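Local coordinates for protein restriction endonuclease AspBHI (Azoarcus sp., PDB 4OC8) that is a modification-dependent restriction endonuclease that probably binds DNA carrying modified bases and cleaves it, at residues A[325-339]-A[352-364]. Numbering follows the deposited sequence.
Sequences IKHREFGVLVTTSYV and HPVILTTAQDIVG
V332 and I355 lie side by side on one face of a parallel strand pair, 330-335 with 354-357, both pointing the same way; CD1 of I355 reaches CG2 of V332 at 4.2 Å. The same methyl group also approaches F330 CE2 obliquely, because I355 CG1 swings beside its own backbone N (chi1 -58°). V334 and T357 repeat the side-by-side arrangement further along this face, and V334 CG1 meets I362 CD1 of helix 359-368 at 4.0 Å, the two side chains crossing at about a right angle. On the other face, L333 and L356 join obliquely through their CD2 methyls, 3.8 Å apart, and L356 CD2 also touches V339 CG2. I325 CD1 packs crosswise on V354 CG2 there, while its CG2 lies over G331, and helix 315-324 covers this side through L321. I296 of a second subunit packs on F330, P353 and I355.

Five backbone bonds bind the strands, from G331 N to P353 O through to T335 N to T357 O (2.9 Å). At the last of these, T335 holds OG1 anti to the backbone N (chi1 169°), facing onward along the chain to accept S337 N at 2.8 Å in an ST turn, while its CG2 rests against T357 O. The hydroxyl also bonds K305 O. A valine in place of T335 would probably leave both S337 N and K305 O without this partner and free the turn to shift. With helix 341-349 linking the strands, the pair forms the beta-alpha-beta unit at one end of the five-stranded mixed sheet, consistent with the PD-(D/E)XK nuclease fold.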
# COMPACT_ATOMS: atom_id res chain seq x y z
N ILE A 325 5.78 -17.91 -1.56
CA ILE A 325 4.62 -17.03 -1.34
C ILE A 325 3.29 -17.76 -1.26
O ILE A 325 2.23 -17.14 -1.34
CB ILE A 325 4.50 -15.92 -2.42
CG1 ILE A 325 4.23 -16.52 -3.79
CG2 ILE A 325 5.74 -15.04 -2.44
CD1 ILE A 325 4.19 -15.51 -4.89
N LYS A 326 3.35 -19.08 -1.11
CA LYS A 326 2.14 -19.90 -1.04
C LYS A 326 1.17 -19.40 0.02
O LYS A 326 -0.01 -19.17 -0.27
CB LYS A 326 2.50 -21.37 -0.74
CG LYS A 326 2.71 -22.25 -1.97
CD LYS A 326 1.38 -22.60 -2.64
CE LYS A 326 1.51 -23.80 -3.57
NZ LYS A 326 2.57 -23.61 -4.60
N HIS A 327 1.66 -19.22 1.24
CA HIS A 327 0.80 -18.84 2.36
C HIS A 327 0.85 -17.34 2.64
O HIS A 327 0.36 -16.88 3.68
CB HIS A 327 1.19 -19.61 3.62
CG HIS A 327 0.96 -21.09 3.52
ND1 HIS A 327 1.59 -22.00 4.34
CD2 HIS A 327 0.18 -21.82 2.68
CE1 HIS A 327 1.21 -23.22 4.02
NE2 HIS A 327 0.35 -23.14 3.02
N ARG A 328 1.45 -16.59 1.73
CA ARG A 328 1.57 -15.14 1.90
C ARG A 328 0.90 -14.40 0.75
O ARG A 328 0.66 -14.97 -0.31
CB ARG A 328 3.04 -14.75 2.03
CG ARG A 328 3.79 -15.64 3.01
CD ARG A 328 4.84 -14.88 3.80
NE ARG A 328 4.93 -15.38 5.16
CZ ARG A 328 5.67 -16.43 5.52
NH1 ARG A 328 6.37 -17.09 4.61
NH2 ARG A 328 5.70 -16.81 6.79
N GLU A 329 0.60 -13.13 0.97
CA GLU A 329 -0.17 -12.35 0.01
C GLU A 329 0.61 -12.08 -1.27
O GLU A 329 0.08 -12.20 -2.37
CB GLU A 329 -0.63 -11.03 0.63
CG GLU A 329 -1.23 -11.18 2.02
CD GLU A 329 -2.43 -12.11 2.06
OE1 GLU A 329 -3.14 -12.22 1.05
OE2 GLU A 329 -2.64 -12.73 3.12
N PHE A 330 1.88 -11.71 -1.12
CA PHE A 330 2.72 -11.44 -2.28
C PHE A 330 4.22 -11.64 -2.04
O PHE A 330 4.65 -12.03 -0.95
CB PHE A 330 2.44 -10.04 -2.83
CG PHE A 330 2.84 -8.93 -1.91
CD1 PHE A 330 2.05 -8.59 -0.81
CD2 PHE A 330 4.00 -8.20 -2.14
CE1 PHE A 330 2.42 -7.56 0.03
CE2 PHE A 330 4.37 -7.17 -1.30
CZ PHE A 330 3.58 -6.85 -0.21
N GLY A 331 5.01 -11.38 -3.07
CA GLY A 331 6.46 -11.49 -2.98
C GLY A 331 7.17 -10.34 -3.66
O GLY A 331 6.69 -9.80 -4.65
N VAL A 332 8.33 -9.95 -3.12
CA VAL A 332 9.18 -8.94 -3.73
C VAL A 332 10.50 -9.58 -4.13
O VAL A 332 11.12 -10.30 -3.35
CB VAL A 332 9.48 -7.76 -2.77
CG1 VAL A 332 10.17 -6.63 -3.52
CG2 VAL A 332 8.22 -7.26 -2.11
N LEU A 333 10.93 -9.32 -5.36
CA LEU A 333 12.21 -9.82 -5.84
C LEU A 333 13.11 -8.65 -6.19
O LEU A 333 12.86 -7.95 -7.17
CB LEU A 333 12.03 -10.71 -7.07
CG LEU A 333 13.33 -11.20 -7.71
CD1 LEU A 333 13.33 -12.72 -7.80
CD2 LEU A 333 13.53 -10.59 -9.08
N VAL A 334 14.14 -8.44 -5.39
CA VAL A 334 15.11 -7.38 -5.65
C VAL A 334 16.35 -7.98 -6.32
O VAL A 334 16.86 -9.00 -5.87
CB VAL A 334 15.50 -6.65 -4.36
CG1 VAL A 334 16.54 -5.58 -4.64
CG2 VAL A 334 14.27 -6.05 -3.70
N THR A 335 16.81 -7.36 -7.39
CA THR A 335 17.99 -7.85 -8.09
C THR A 335 18.80 -6.72 -8.70
O THR A 335 18.25 -5.75 -9.23
CB THR A 335 17.62 -8.85 -9.20
OG1 THR A 335 18.77 -9.11 -10.01
CG2 THR A 335 16.51 -8.29 -10.07
N THR A 336 20.12 -6.85 -8.62
CA THR A 336 21.03 -5.90 -9.25
C THR A 336 21.22 -6.22 -10.73
O THR A 336 22.07 -5.63 -11.40
CB THR A 336 22.40 -5.87 -8.54
OG1 THR A 336 22.80 -7.21 -8.21
CG2 THR A 336 22.32 -5.04 -7.28
N SER A 337 20.43 -7.15 -11.24
CA SER A 337 20.44 -7.49 -12.66
C SER A 337 19.04 -7.40 -13.23
O SER A 337 18.19 -6.69 -12.69
CB SER A 337 20.99 -8.90 -12.85
OG SER A 337 20.89 -9.31 -14.20
N TYR A 338 18.79 -8.12 -14.32
CA TYR A 338 17.47 -8.12 -14.95
C TYR A 338 16.84 -9.51 -14.91
O TYR A 338 17.52 -10.52 -14.71
CB TYR A 338 17.58 -7.65 -16.40
CG TYR A 338 18.11 -8.70 -17.35
CD1 TYR A 338 19.46 -9.04 -17.37
CD2 TYR A 338 17.26 -9.35 -18.24
CE1 TYR A 338 19.94 -10.00 -18.24
CE2 TYR A 338 17.74 -10.30 -19.12
CZ TYR A 338 19.08 -10.62 -19.12
OH TYR A 338 19.55 -11.58 -19.99
N VAL A 339 15.52 -9.56 -15.10
CA VAL A 339 14.79 -10.81 -15.21
C VAL A 339 14.54 -11.13 -16.68
O VAL A 339 14.03 -10.29 -17.42
CB VAL A 339 13.44 -10.72 -14.49
CG1 VAL A 339 12.67 -12.02 -14.63
CG2 VAL A 339 13.64 -10.38 -13.03
N HIS A 352 1.02 -14.19 -11.00
CA HIS A 352 1.69 -14.26 -9.70
C HIS A 352 1.84 -12.87 -9.08
O HIS A 352 2.27 -11.93 -9.75
CB HIS A 352 3.07 -14.90 -9.84
CG HIS A 352 3.02 -16.33 -10.27
ND1 HIS A 352 2.64 -17.35 -9.42
CD2 HIS A 352 3.33 -16.92 -11.45
CE1 HIS A 352 2.70 -18.50 -10.06
NE2 HIS A 352 3.11 -18.27 -11.29
N PRO A 353 1.49 -12.74 -7.80
CA PRO A 353 1.64 -11.45 -7.11
C PRO A 353 3.09 -11.18 -6.73
O PRO A 353 3.43 -11.13 -5.55
CB PRO A 353 0.78 -11.63 -5.85
CG PRO A 353 0.79 -13.09 -5.60
CD PRO A 353 0.86 -13.76 -6.95
N VAL A 354 3.95 -11.00 -7.73
CA VAL A 354 5.38 -10.81 -7.49
C VAL A 354 5.90 -9.50 -8.06
O VAL A 354 5.82 -9.28 -9.27
CB VAL A 354 6.20 -11.97 -8.08
CG1 VAL A 354 7.68 -11.62 -8.12
CG2 VAL A 354 5.98 -13.24 -7.29
N ILE A 355 6.42 -8.64 -7.20
CA ILE A 355 7.05 -7.39 -7.63
C ILE A 355 8.47 -7.65 -8.10
O ILE A 355 9.25 -8.29 -7.41
CB ILE A 355 7.13 -6.36 -6.48
CG1 ILE A 355 5.74 -6.06 -5.93
CG2 ILE A 355 7.79 -5.08 -6.96
CD1 ILE A 355 5.75 -5.17 -4.72
N LEU A 356 8.80 -7.15 -9.29
CA LEU A 356 10.14 -7.35 -9.84
C LEU A 356 10.94 -6.06 -9.83
O LEU A 356 10.80 -5.21 -10.71
CB LEU A 356 10.06 -7.90 -11.27
CG LEU A 356 9.37 -9.26 -11.46
CD1 LEU A 356 9.18 -9.55 -12.93
CD2 LEU A 356 10.18 -10.37 -10.80
N THR A 357 11.78 -5.91 -8.81
CA THR A 357 12.64 -4.74 -8.68
C THR A 357 13.99 -5.02 -9.32
O THR A 357 14.82 -5.73 -8.75
CB THR A 357 12.87 -4.39 -7.21
OG1 THR A 357 11.62 -4.46 -6.51
CG2 THR A 357 13.44 -3.00 -7.07
N THR A 358 14.21 -4.47 -10.51
CA THR A 358 15.45 -4.68 -11.24
C THR A 358 16.44 -3.55 -11.01
O THR A 358 16.20 -2.66 -10.18
CB THR A 358 15.19 -4.84 -12.74
OG1 THR A 358 14.72 -3.60 -13.28
CG2 THR A 358 14.15 -5.92 -12.97
N ALA A 359 17.55 -3.57 -11.73
CA ALA A 359 18.64 -2.63 -11.52
C ALA A 359 18.22 -1.17 -11.70
O ALA A 359 18.56 -0.30 -10.89
CB ALA A 359 19.82 -2.95 -12.43
N GLN A 360 17.47 -0.89 -12.77
CA GLN A 360 16.97 0.45 -13.02
C GLN A 360 16.11 0.92 -11.84
O GLN A 360 16.20 2.07 -11.40
CB GLN A 360 16.16 0.48 -14.32
CG GLN A 360 15.62 1.85 -14.68
CD GLN A 360 16.68 2.93 -14.65
OE1 GLN A 360 17.77 2.77 -15.20
NE2 GLN A 360 16.37 4.05 -13.99
N ASP A 361 15.30 0.00 -11.33
CA ASP A 361 14.44 0.31 -10.20
C ASP A 361 15.25 0.65 -8.95
O ASP A 361 14.92 1.58 -8.21
CB ASP A 361 13.48 -0.86 -9.93
CG ASP A 361 12.51 -1.08 -11.08
OD1 ASP A 361 12.12 -0.08 -11.73
OD2 ASP A 361 12.13 -2.24 -11.34
N ILE A 362 16.34 -0.10 -8.74
CA ILE A 362 17.24 0.21 -7.63
C ILE A 362 17.85 1.60 -7.82
O ILE A 362 17.98 2.36 -6.86
CB ILE A 362 18.35 -0.85 -7.50
CG1 ILE A 362 17.75 -2.22 -7.17
CG2 ILE A 362 19.35 -0.45 -6.42
CD1 ILE A 362 18.78 -3.31 -6.98
N VAL A 363 18.19 1.93 -9.05
CA VAL A 363 18.73 3.25 -9.36
C VAL A 363 17.73 4.35 -9.00
O VAL A 363 18.10 5.36 -8.38
CB VAL A 363 19.13 3.36 -10.83
CG1 VAL A 363 19.53 4.79 -11.16
CG2 VAL A 363 20.25 2.40 -11.14
N GLY A 364 16.47 4.16 -9.38
CA GLY A 364 15.43 5.12 -9.08
C GLY A 364 15.20 5.29 -7.59
O GLY A 364 15.15 6.42 -7.07